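PDB 4YWO: mercuric reductase from Metallosphaera sedula, which probably reduces mercuric ion to elemental mercury with electrons from NADPH, working as a homodimeric flavoenzyme with bound FAD. Local coordinates for residues 82-90 with 191-199; 200-209 with 229-237. All coordinates share one frame; numbering follows the deposited sequence. Where two conformers were deposited one is given.

The two interactions follow each other along the chain: helix 184-194 of interaction 1 leads into strand 199-203 of interaction 2. In interaction 1 the C-terminal end of that helix packs against the loop 82-86 and the start of helix 87-110. The chain then leaves the helix and enters strand 199-203, which forms interaction 2 with the edge strand 231-233. The interactions are about 21 Å apart between centres, yet they touch: S194 N is 3.7 Å from V200 CG2, and S194 OG is 3.8 Å from V230 CG2. Interaction 1 is the one nearer the cofactor, with the side chain of M192 about 7 Å from FAD. Interaction 2 lies away from the annotated sites, at one edge of a four-stranded parallel sheet.

Interaction 1: residues 82-90 with 191-199; sequences VYPPFSSFQ and QMYSRMKVE
The Y83 ring lies against the aliphatic chain of K197. K197 CG sits over the middle of one ring face, 3.8 Å from the ring centroid and 13° off the normal. This is a CH-pi contact, and the two side chains cross at about a right angle. R195 O lies at the edge of the same ring, 3.5 Å from Y83 CD2. P84 CD also touches R195 O, and P84 CG packs on M196 CG at 4.2 Å. F89 makes the second cluster. M196 SD comes obliquely to its ring, 3.6 Å from F89 CZ, in a Met-aromatic contact. The M196 chain is extended beyond CG (chi2 177°), which carries the sulfur to the ring. The Y193 ring meets F89 obliquely, with planes at 42°.

Behind these groups, K197 is the C-prime residue of a Schellman motif that ends helix 184-194. V198 N bonds Y193 O, and K197 N bonds S194 O. This helix end, next to the parallel sheet of strand 199-203, packs on the start of helix 87-110 and the loop before it. Y193 OH is bonded to A167 O, and R195 NE forms a salt bridge with D228. The contact is mainly van der Waals, with CH-pi and Met-aromatic contributions, while polar bonds to the surrounding fold hold the ends of Y193 and R195.

Interaction 2: residues 200-209 with 229-237; sequences VAILQRSPVL and GVAVVTGVN
Backbone hydrogen bonds join V200-L203 to A231-V233 as parallel strands, with axes 14° apart. A231 N bonds V200 O, and V233 N bonds I202 O at 2.9 Å. In return I202 N bonds A231 O at 2.8 Å, and Q204 N bonds V233 O. Further along, V236 N reaches Q204 O with a nearly straight N-H (175°). G235 N bonds S206 O from above the carbonyl plane, at 3.0 Å. G235 has positive phi, a conformation that favours glycine.

Apolar contacts line both faces. A201 CB meets A231 CB at 4.1 Å, and L203 CD2 rests on V233 CB at 3.9 Å, the latter two side chains pointing the same way. I202 CD1 touches V230 CG1, and L209 lies across V232, with CD1 4.0 Å from V232 CG1.

Polar side chains and a water add to this. Q204 bends at chi2 (64°), turning NE2 back to V208 O at 2.9 Å. A water joins P207 O to T234 OG1. N237 ND2 bonds D252.

The strands belong to a beta-alpha-beta unit with helix 215-227, consistent with a Rossmann-type nucleotide-binding domain. Six backbone hydrogen bonds set the register, and aliphatic packing lines both faces of the sheet.

Interaction 1: residues 82-90 with 191-199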
ATOM      1  N   VAL A  82       3.658 -12.472  25.989  1.00 25.40           N
ATOM      2  CA  VAL A  82       4.962 -12.344  25.453  1.00 24.90           C
ATOM      3  C   VAL A  82       5.156 -10.881  24.914  1.00 23.06           C
ATOM      4  O   VAL A  82       4.356 -10.422  24.167  1.00 20.35           O
ATOM      5  CB  VAL A  82       5.123 -13.379  24.393  1.00 29.54           C
ATOM      6  CG1 VAL A  82       4.067 -13.188  23.283  1.00 31.30           C
ATOM      7  CG2 VAL A  82       6.493 -13.385  23.848  1.00 34.03           C
ATOM      8  N   TYR A  83       6.111 -10.182  25.522  1.00 20.73           N
ATOM      9  CA  TYR A  83       6.531  -8.816  25.106  1.00 21.15           C
ATOM     10  C   TYR A  83       7.937  -8.858  24.497  1.00 18.31           C
ATOM     11  O   TYR A  83       8.760  -9.722  24.751  1.00 21.21           O
ATOM     12  CB  TYR A  83       6.427  -7.871  26.307  1.00 22.43           C
ATOM     13  CG  TYR A  83       5.012  -7.636  26.729  1.00 22.26           C
ATOM     14  CD1 TYR A  83       4.398  -8.503  27.641  1.00 30.84           C
ATOM     15  CD2 TYR A  83       4.296  -6.601  26.257  1.00 22.93           C
ATOM     16  CE1 TYR A  83       3.097  -8.319  28.017  1.00 29.57           C
ATOM     17  CE2 TYR A  83       2.970  -6.404  26.652  1.00 26.63           C
ATOM     18  CZ  TYR A  83       2.404  -7.286  27.515  1.00 29.61           C
ATOM     19  OH  TYR A  83       1.115  -7.028  27.879  1.00 36.66           O
ATOM     20  N   PRO A  84       8.259  -7.841  23.692  1.00 18.68           N
ATOM     21  CA  PRO A  84       9.547  -7.841  23.103  1.00 21.86           C
ATOM     22  C   PRO A  84      10.699  -7.763  24.177  1.00 19.81           C
ATOM     23  O   PRO A  84      10.509  -6.999  25.114  1.00 21.73           O
ATOM     24  CB  PRO A  84       9.554  -6.553  22.338  1.00 21.28           C
ATOM     25  CG  PRO A  84       8.148  -6.256  22.038  1.00 20.65           C
ATOM     26  CD  PRO A  84       7.393  -6.749  23.233  1.00 19.66           C
ATOM     27  N   PRO A  85      11.766  -8.483  23.959  1.00 20.39           N
ATOM     28  CA  PRO A  85      12.816  -8.469  25.001  1.00 23.75           C
ATOM     29  C   PRO A  85      13.503  -7.036  25.004  1.00 24.79           C
ATOM     30  O   PRO A  85      13.575  -6.359  23.995  1.00 21.18           O
ATOM     31  CB  PRO A  85      13.760  -9.543  24.531  1.00 25.61           C
ATOM     32  CG  PRO A  85      13.557  -9.687  23.065  1.00 28.81           C
ATOM     33  CD  PRO A  85      12.094  -9.397  22.861  1.00 25.10           C
ATOM     34  N   PHE A  86      14.000  -6.621  26.159  1.00 24.55           N
ATOM     35  CA  PHE A  86      14.697  -5.359  26.255  1.00 26.42           C
ATOM     36  C   PHE A  86      15.868  -5.332  25.297  1.00 22.90           C
ATOM     37  O   PHE A  86      16.195  -4.252  24.734  1.00 21.46           O
ATOM     38  CB  PHE A  86      15.118  -5.130  27.718  1.00 26.06           C
ATOM     39  CG  PHE A  86      15.961  -3.841  27.917  1.00 25.88           C
ATOM     40  CD1 PHE A  86      15.382  -2.615  27.879  1.00 26.57           C
ATOM     41  CD2 PHE A  86      17.343  -3.918  28.038  1.00 30.46           C
ATOM     42  CE1 PHE A  86      16.119  -1.469  28.042  1.00 27.94           C
ATOM     43  CE2 PHE A  86      18.108  -2.778  28.205  1.00 31.07           C
ATOM     44  CZ  PHE A  86      17.483  -1.541  28.214  1.00 30.75           C
ATOM     45  N   SER A  87      16.501  -6.457  25.003  1.00 23.42           N
ATOM     46  CA  SER A  87      17.583  -6.609  24.061  1.00 25.81           C
ATOM     47  C   SER A  87      17.246  -6.206  22.622  1.00 24.80           C
ATOM     48  O   SER A  87      18.121  -6.042  21.801  1.00 27.23           O
ATOM     49  CB  SER A  87      18.135  -8.057  24.056  1.00 30.06           C
ATOM     50  OG  SER A  87      17.171  -8.974  23.581  1.00 29.37           O
ATOM     51  N   SER A  88      15.940  -6.161  22.292  1.00 21.45           N
ATOM     52  CA  SER A  88      15.576  -5.782  20.927  0.50 20.62           C
ATOM     53  C   SER A  88      16.026  -4.355  20.597  1.00 21.13           C
ATOM     54  O   SER A  88      16.214  -4.058  19.437  1.00 21.99           O
ATOM     55  CB  SER A  88      14.073  -5.986  20.679  0.50 19.13           C
ATOM     56  OG  SER A  88      13.357  -5.169  21.604  0.50 19.37           O
ATOM     57  N   PHE A  89      16.191  -3.513  21.594  1.00 20.41           N
ATOM     58  CA  PHE A  89      16.744  -2.116  21.308  1.00 22.99           C
ATOM     59  C   PHE A  89      18.193  -2.174  20.866  1.00 25.47           C
ATOM     60  O   PHE A  89      18.631  -1.559  19.850  1.00 25.66           O
ATOM     61  CB  PHE A  89      16.596  -1.190  22.485  1.00 22.30           C
ATOM     62  CG  PHE A  89      15.199  -0.714  22.784  1.00 22.10           C
ATOM     63  CD1 PHE A  89      14.662   0.388  22.117  1.00 19.57           C
ATOM     64  CD2 PHE A  89      14.405  -1.325  23.761  1.00 22.16           C
ATOM     65  CE1 PHE A  89      13.356   0.840  22.441  1.00 21.32           C
ATOM     66  CE2 PHE A  89      13.132  -0.880  24.063  1.00 24.40           C
ATOM     67  CZ  PHE A  89      12.589   0.201  23.369  1.00 22.07           C
ATOM     68  N   GLN A  90      18.956  -3.044  21.547  1.00 25.86           N
ATOM     69  CA  GLN A  90      20.323  -3.273  21.109  1.00 32.07           C
ATOM     70  C   GLN A  90      20.452  -4.055  19.788  1.00 29.67           C
ATOM     71  O   GLN A  90      21.257  -3.704  18.972  1.00 32.94           O
ATOM     72  CB  GLN A  90      21.142  -3.931  22.262  1.00 36.86           C
ATOM     73  CG  GLN A  90      22.646  -3.972  22.004  1.00 52.21           C
ATOM     74  CD  GLN A  90      23.135  -5.311  21.501  1.00 59.39           C
ATOM     75  OE1 GLN A  90      22.877  -6.346  22.115  1.00 72.16           O
ATOM     76  NE2 GLN A  90      23.873  -5.301  20.392  1.00 64.58           N
ATOM     77  N   GLN A 191       2.815   4.415  21.620  1.00 14.58           N
ATOM     78  CA  GLN A 191       2.407   3.114  21.234  1.00 15.59           C
ATOM     79  C   GLN A 191       3.558   2.102  21.366  1.00 15.03           C
ATOM     80  O   GLN A 191       3.354   1.031  21.856  1.00 14.50           O
ATOM     81  CB  GLN A 191       1.884   3.092  19.797  1.00 16.80           C
ATOM     82  CG  GLN A 191       1.493   1.684  19.399  1.00 18.18           C
ATOM     83  CD  GLN A 191       0.742   1.671  18.033  1.00 17.72           C
ATOM     84  OE1 GLN A 191       1.391   1.252  17.045  1.00 23.16           O
ATOM     85  NE2 GLN A 191      -0.540   1.649  18.123  1.00 19.12           N
ATOM     86  N   MET A 192       4.776   2.461  20.982  1.00 15.38           N
ATOM     87  CA  MET A 192       5.912   1.651  21.075  1.00 15.25           C
ATOM     88  C   MET A 192       6.125   1.184  22.522  1.00 15.38           C
ATOM     89  O   MET A 192       6.190  -0.031  22.766  1.00 17.12           O
ATOM     90  CB  MET A 192       7.165   2.390  20.620  1.00 17.24           C
ATOM     91  CG  MET A 192       8.495   1.652  20.611  1.00 19.47           C
ATOM     92  SD  MET A 192       9.913   2.751  20.402  1.00 19.52           S
ATOM     93  CE  MET A 192       9.579   3.529  18.798  1.00 18.53           C
ATOM     94  N   TYR A 193       6.126   2.140  23.481  1.00 14.66           N
ATOM     95  CA  TYR A 193       6.441   1.738  24.872  1.00 14.14           C
ATOM     96  C   TYR A 193       5.292   1.088  25.507  1.00 15.61           C
ATOM     97  O   TYR A 193       5.465   0.102  26.255  1.00 16.52           O
ATOM     98  CB  TYR A 193       6.937   2.997  25.645  1.00 14.68           C
ATOM     99  CG  TYR A 193       8.444   3.188  25.552  1.00 15.66           C
ATOM    100  CD1 TYR A 193       9.116   3.529  24.370  1.00 17.51           C
ATOM    101  CD2 TYR A 193       9.281   2.914  26.662  1.00 18.38           C
ATOM    102  CE1 TYR A 193      10.520   3.583  24.283  1.00 16.44           C
ATOM    103  CE2 TYR A 193      10.625   3.033  26.583  1.00 18.91           C
ATOM    104  CZ  TYR A 193      11.272   3.354  25.438  1.00 17.69           C
ATOM    105  OH  TYR A 193      12.620   3.410  25.375  1.00 19.13           O
ATOM    106  N   SER A 194       4.054   1.477  25.204  1.00 16.40           N
ATOM    107  CA  SER A 194       2.911   0.727  25.769  1.00 17.53           C
ATOM    108  C   SER A 194       2.894  -0.730  25.342  1.00 18.98           C
ATOM    109  O   SER A 194       2.600  -1.642  26.136  1.00 18.09           O
ATOM    110  CB  SER A 194       1.612   1.441  25.493  1.00 21.51           C
ATOM    111  OG  SER A 194       1.280   1.455  24.139  1.00 25.84           O
ATOM    112  N   ARG A 195       3.358  -1.002  24.144  1.00 16.20           N
ATOM    113  CA  ARG A 195       3.424  -2.380  23.581  1.00 18.91           C
ATOM    114  C   ARG A 195       4.647  -3.123  24.117  1.00 19.94           C
ATOM    115  O   ARG A 195       4.982  -4.231  23.715  1.00 22.26           O
ATOM    116  CB  ARG A 195       3.358  -2.333  22.046  1.00 17.59           C
ATOM    117  CG  ARG A 195       2.012  -1.922  21.554  1.00 17.03           C
ATOM    118  CD  ARG A 195       1.979  -1.964  20.019  1.00 16.59           C
ATOM    119  NE  ARG A 195       0.610  -1.797  19.520  1.00 16.97           N
ATOM    120  CZ  ARG A 195       0.210  -2.136  18.263  1.00 15.09           C
ATOM    121  NH1 ARG A 195       1.101  -2.490  17.378  1.00 14.73           N
ATOM    122  NH2 ARG A 195      -1.105  -2.069  18.026  1.00 18.28           N
ATOM    123  N   MET A 196       5.438  -2.388  24.926  1.00 18.65           N
ATOM    124  CA  MET A 196       6.547  -3.052  25.719  1.00 19.40           C
ATOM    125  C   MET A 196       6.243  -3.172  27.196  1.00 20.57           C
ATOM    126  O   MET A 196       7.217  -3.236  27.998  1.00 24.11           O
ATOM    127  CB  MET A 196       7.817  -2.395  25.453  1.00 21.77           C
ATOM    128  CG  MET A 196       8.127  -2.490  24.007  1.00 27.29           C
ATOM    129  SD  MET A 196       9.566  -1.666  23.563  1.00 31.91           S
ATOM    130  CE  MET A 196       9.491  -1.917  21.734  1.00 32.14           C
ATOM    131  N   LYS A 197       4.976  -3.165  27.564  1.00 19.92           N
ATOM    132  CA  LYS A 197       4.496  -3.298  28.908  1.00 23.51           C
ATOM    133  C   LYS A 197       4.936  -2.139  29.827  1.00 23.97           C
ATOM    134  O   LYS A 197       5.218  -2.319  31.007  1.00 27.42           O
ATOM    135  CB  LYS A 197       5.039  -4.630  29.472  1.00 30.00           C
ATOM    136  CG  LYS A 197       4.057  -5.415  30.275  1.00 35.84           C
ATOM    137  CD  LYS A 197       4.814  -6.558  30.945  1.00 39.33           C
ATOM    138  CE  LYS A 197       3.883  -7.467  31.726  1.00 45.70           C
ATOM    139  NZ  LYS A 197       2.874  -6.713  32.500  1.00 49.00           N
ATOM    140  N   VAL A 198       4.965  -0.937  29.321  1.00 18.94           N
ATOM    141  CA  VAL A 198       5.301   0.302  30.046  1.00 17.82           C
ATOM    142  C   VAL A 198       3.971   1.031  30.157  1.00 20.57           C
ATOM    143  O   VAL A 198       3.217   1.157  29.160  1.00 19.49           O
ATOM    144  CB  VAL A 198       6.361   1.182  29.320  1.00 17.37           C
ATOM    145  CG1 VAL A 198       6.573   2.504  30.013  1.00 19.86           C
ATOM    146  CG2 VAL A 198       7.665   0.406  29.118  1.00 18.81           C
ATOM    147  N   GLU A 199       3.663   1.561  31.326  1.00 17.43           N
ATOM    148  CA  GLU A 199       2.483   2.400  31.570  1.00 22.20           C
ATOM    149  C   GLU A 199       2.778   3.810  31.094  1.00 20.96           C
ATOM    150  O   GLU A 199       3.608   4.515  31.665  1.00 20.69           O
ATOM    151  CB  GLU A 199       2.164   2.441  33.040  1.00 26.39           C
ATOM    152  CG  GLU A 199       1.031   3.326  33.464  1.00 36.46           C
ATOM    153  CD  GLU A 199       1.073   3.523  34.979  1.00 54.57           C
ATOM    154  OE1 GLU A 199       0.524   2.645  35.668  1.00 59.04           O
ATOM    155  OE2 GLU A 199       1.708   4.504  35.479  1.00 61.27           O
TER

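Interaction 2: residues 200-209 with 229-237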
ATOM      1  N   VAL A 200       2.108   4.232  30.020  1.00 18.04           N
ATOM      2  CA  VAL A 200       2.432   5.512  29.398  1.00 18.44           C
ATOM      3  C   VAL A 200       1.293   6.497  29.571  1.00 16.34           C
ATOM      4  O   VAL A 200       0.120   6.158  29.417  1.00 18.26           O
ATOM      5  CB  VAL A 200       2.706   5.322  27.870  1.00 17.49           C
ATOM      6  CG1 VAL A 200       2.994   6.642  27.176  1.00 18.12           C
ATOM      7  CG2 VAL A 200       3.763   4.302  27.570  1.00 19.24           C
ATOM      8  N   ALA A 201       1.670   7.714  29.859  1.00 16.20           N
ATOM      9  CA  ALA A 201       0.774   8.854  29.773  1.00 18.49           C
ATOM     10  C   ALA A 201       1.246   9.904  28.819  1.00 18.44           C
ATOM     11  O   ALA A 201       2.425  10.284  28.842  1.00 19.25           O
ATOM     12  CB  ALA A 201       0.579   9.527  31.111  1.00 22.60           C
ATOM     13  N   ILE A 202       0.342  10.406  27.981  1.00 18.84           N
ATOM     14  CA  ILE A 202       0.635  11.526  27.084  1.00 18.36           C
ATOM     15  C   ILE A 202       0.044  12.777  27.689  1.00 19.17           C
ATOM     16  O   ILE A 202      -1.140  12.779  28.024  1.00 21.62           O
ATOM     17  CB  ILE A 202      -0.021  11.312  25.692  1.00 17.95           C
ATOM     18  CG1 ILE A 202       0.760  10.229  24.932  1.00 18.76           C
ATOM     19  CG2 ILE A 202      -0.056  12.613  24.903  1.00 20.27           C
ATOM     20  CD1 ILE A 202       0.023   9.768  23.673  1.00 19.83           C
ATOM     21  N   LEU A 203       0.838  13.822  27.819  1.00 18.09           N
ATOM     22  CA  LEU A 203       0.404  15.119  28.338  1.00 19.65           C
ATOM     23  C   LEU A 203       0.495  16.162  27.230  1.00 19.65           C
ATOM     24  O   LEU A 203       1.595  16.595  26.806  1.00 20.14           O
ATOM     25  CB  LEU A 203       1.337  15.512  29.486  1.00 22.18           C
ATOM     26  CG  LEU A 203       1.455  14.494  30.599  1.00 21.85           C
ATOM     27  CD1 LEU A 203       2.555  14.922  31.655  1.00 25.00           C
ATOM     28  CD2 LEU A 203       0.174  14.082  31.236  1.00 24.60           C
ATOM     29  N   GLN A 204      -0.676  16.562  26.762  1.00 19.52           N
ATOM     30  CA  GLN A 204      -0.815  17.385  25.570  1.00 18.91           C
ATOM     31  C   GLN A 204      -1.462  18.719  25.963  1.00 20.86           C
ATOM     32  O   GLN A 204      -2.548  18.668  26.539  1.00 22.78           O
ATOM     33  CB  GLN A 204      -1.701  16.632  24.590  1.00 18.36           C
ATOM     34  CG  GLN A 204      -2.195  17.412  23.376  1.00 20.17           C
ATOM     35  CD  GLN A 204      -1.165  17.886  22.414  1.00 20.85           C
ATOM     36  OE1 GLN A 204       0.012  18.145  22.767  1.00 22.68           O
ATOM     37  NE2 GLN A 204      -1.585  18.120  21.160  1.00 19.81           N
ATOM     38  N   ARG A 205      -0.872  19.820  25.540  1.00 22.38           N
ATOM     39  CA  ARG A 205      -1.436  21.152  25.889  1.00 26.67           C
ATOM     40  C   ARG A 205      -2.696  21.461  25.123  1.00 27.66           C
ATOM     41  O   ARG A 205      -3.695  21.902  25.693  1.00 25.18           O
ATOM     42  CB  ARG A 205      -0.405  22.224  25.699  1.00 31.91           C
ATOM     43  CG  ARG A 205      -0.801  23.654  26.103  1.00 37.79           C
ATOM     44  CD  ARG A 205       0.355  24.518  25.556  1.00 46.37           C
ATOM     45  NE  ARG A 205       0.505  25.844  26.142  1.00 63.69           N
ATOM     46  CZ  ARG A 205       1.007  26.103  27.356  1.00 76.14           C
ATOM     47  NH1 ARG A 205       1.402  25.125  28.184  1.00 73.97           N
ATOM     48  NH2 ARG A 205       1.102  27.368  27.760  1.00 82.60           N
ATOM     49  N   SER A 206      -2.657  21.324  23.796  0.50 26.27           N
ATOM     50  CA  SER A 206      -3.850  21.581  22.984  0.50 26.36           C
ATOM     51  C   SER A 206      -4.949  20.624  23.454  0.50 22.83           C
ATOM     52  O   SER A 206      -4.612  19.642  24.108  0.50 22.55           O
ATOM     53  CB  SER A 206      -3.487  21.389  21.509  0.50 26.85           C
ATOM     54  OG  SER A 206      -2.385  22.242  21.186  0.50 30.38           O
ATOM     55  N   PRO A 207      -6.263  20.897  23.189  1.00 22.42           N
ATOM     56  CA  PRO A 207      -7.402  20.083  23.538  1.00 23.66           C
ATOM     57  C   PRO A 207      -7.532  18.749  22.828  1.00 21.59           C
ATOM     58  O   PRO A 207      -8.302  17.937  23.244  1.00 21.16           O
ATOM     59  CB  PRO A 207      -8.621  20.936  23.096  1.00 27.31           C
ATOM     60  CG  PRO A 207      -8.062  22.266  22.833  1.00 29.08           C
ATOM     61  CD  PRO A 207      -6.627  22.148  22.488  1.00 27.88           C
ATOM     62  N   VAL A 208      -6.739  18.571  21.752  1.00 21.44           N
ATOM     63  CA  VAL A 208      -6.756  17.293  21.032  1.00 19.81           C
ATOM     64  C   VAL A 208      -5.316  16.960  20.630  1.00 17.45           C
ATOM     65  O   VAL A 208      -4.448  17.798  20.586  1.00 18.01           O
ATOM     66  CB  VAL A 208      -7.639  17.354  19.758  1.00 20.09           C
ATOM     67  CG1 VAL A 208      -9.080  17.615  20.137  1.00 22.35           C
ATOM     68  CG2 VAL A 208      -7.126  18.369  18.760  1.00 21.32           C
ATOM     69  N   LEU A 209      -5.142  15.663  20.385  1.00 17.93           N
ATOM     70  CA  LEU A 209      -3.904  15.189  19.766  1.00 17.98           C
ATOM     71  C   LEU A 209      -3.832  15.652  18.314  1.00 16.50           C
ATOM     72  O   LEU A 209      -4.882  15.817  17.667  1.00 17.00           O
ATOM     73  CB  LEU A 209      -3.918  13.716  19.817  1.00 16.26           C
ATOM     74  CG  LEU A 209      -3.919  13.023  21.219  1.00 17.85           C
ATOM     75  CD1 LEU A 209      -4.025  11.545  21.097  1.00 19.10           C
ATOM     76  CD2 LEU A 209      -2.688  13.413  22.034  1.00 19.79           C
ATOM     77  N   GLY A 229      -3.860   1.192  25.966  1.00 22.18           N
ATOM     78  CA  GLY A 229      -3.728   1.463  27.373  1.00 23.04           C
ATOM     79  C   GLY A 229      -2.983   2.711  27.699  1.00 21.03           C
ATOM     80  O   GLY A 229      -2.635   2.927  28.843  1.00 24.54           O
ATOM     81  N   VAL A 230      -2.761   3.581  26.746  1.00 18.01           N
ATOM     82  CA  VAL A 230      -2.152   4.841  27.033  1.00 17.95           C
ATOM     83  C   VAL A 230      -3.186   5.785  27.647  1.00 20.26           C
ATOM     84  O   VAL A 230      -4.294   5.900  27.140  1.00 21.70           O
ATOM     85  CB  VAL A 230      -1.586   5.501  25.718  1.00 17.69           C
ATOM     86  CG1 VAL A 230      -1.001   6.868  25.968  1.00 19.05           C
ATOM     87  CG2 VAL A 230      -0.563   4.633  25.030  1.00 19.34           C
ATOM     88  N   ALA A 231      -2.786   6.528  28.652  1.00 18.47           N
ATOM     89  CA  ALA A 231      -3.607   7.569  29.318  1.00 18.85           C
ATOM     90  C   ALA A 231      -3.326   8.849  28.514  1.00 22.12           C
ATOM     91  O   ALA A 231      -2.185   9.299  28.397  1.00 22.98           O
ATOM     92  CB  ALA A 231      -3.130   7.796  30.762  1.00 19.43           C
ATOM     93  N   VAL A 232      -4.372   9.380  27.898  1.00 19.98           N
ATOM     94  CA  VAL A 232      -4.255  10.556  27.095  1.00 19.15           C
ATOM     95  C   VAL A 232      -4.811  11.680  27.890  1.00 20.18           C
ATOM     96  O   VAL A 232      -6.028  11.643  28.198  1.00 20.46           O
ATOM     97  CB  VAL A 232      -5.013  10.356  25.776  1.00 19.44           C
ATOM     98  CG1 VAL A 232      -4.948  11.673  25.022  1.00 20.96           C
ATOM     99  CG2 VAL A 232      -4.345   9.251  24.956  1.00 19.99           C
ATOM    100  N   VAL A 233      -3.983  12.631  28.242  1.00 18.97           N
ATOM    101  CA  VAL A 233      -4.431  13.858  28.964  1.00 20.95           C
ATOM    102  C   VAL A 233      -4.271  15.084  28.094  1.00 21.29           C
ATOM    103  O   VAL A 233      -3.166  15.465  27.720  1.00 20.93           O
ATOM    104  CB  VAL A 233      -3.611  14.032  30.253  1.00 23.07           C
ATOM    105  CG1 VAL A 233      -4.150  15.269  31.001  1.00 23.52           C
ATOM    106  CG2 VAL A 233      -3.687  12.780  31.083  1.00 26.23           C
ATOM    107  N   THR A 234      -5.391  15.689  27.651  1.00 19.91           N
ATOM    108  CA  THR A 234      -5.313  16.833  26.814  1.00 19.70           C
ATOM    109  C   THR A 234      -5.685  18.165  27.618  1.00 22.19           C
ATOM    110  O   THR A 234      -6.229  18.034  28.684  1.00 25.60           O
ATOM    111  CB  THR A 234      -6.274  16.739  25.624  1.00 24.36           C
ATOM    112  OG1 THR A 234      -7.552  16.262  26.068  1.00 24.16           O
ATOM    113  CG2 THR A 234      -5.718  15.721  24.628  1.00 23.16           C
ATOM    114  N   GLY A 235      -5.462  19.295  26.995  1.00 24.86           N
ATOM    115  CA  GLY A 235      -5.700  20.593  27.669  1.00 31.36           C
ATOM    116  C   GLY A 235      -4.889  20.790  28.925  1.00 32.14           C
ATOM    117  O   GLY A 235      -5.343  21.476  29.861  1.00 33.51           O
ATOM    118  N   VAL A 236      -3.714  20.198  28.996  1.00 28.01           N
ATOM    119  CA  VAL A 236      -2.872  20.302  30.198  1.00 29.52           C
ATOM    120  C   VAL A 236      -1.632  21.168  30.033  1.00 32.50           C
ATOM    121  O   VAL A 236      -0.887  21.142  29.024  1.00 28.40           O
ATOM    122  CB  VAL A 236      -2.566  18.930  30.793  1.00 31.06           C
ATOM    123  CG1 VAL A 236      -1.906  18.004  29.774  1.00 30.46           C
ATOM    124  CG2 VAL A 236      -1.657  19.051  32.001  1.00 37.68           C
ATOM    125  N   ASN A 237      -1.369  21.969  31.091  1.00 33.55           N
ATOM    126  CA  ASN A 237      -0.159  22.807  31.182  1.00 34.55           C
ATOM    127  C   ASN A 237       0.719  22.282  32.229  1.00 31.96           C
ATOM    128  O   ASN A 237       0.250  22.008  33.340  1.00 34.56           O
ATOM    129  CB  ASN A 237      -0.484  24.258  31.561  1.00 40.03           C
ATOM    130  CG  ASN A 237      -1.296  24.931  30.475  1.00 48.15           C
ATOM    131  OD1 ASN A 237      -0.793  25.198  29.378  1.00 49.78           O
ATOM    132  ND2 ASN A 237      -2.581  25.122  30.737  1.00 51.43           N
TER
HETATM  133  O   HOH W   1       0.316   2.483  28.628  1.00 26.57           O
HETATM  134  O   HOH W   2      -9.478  18.335  25.976  1.00 31.70           O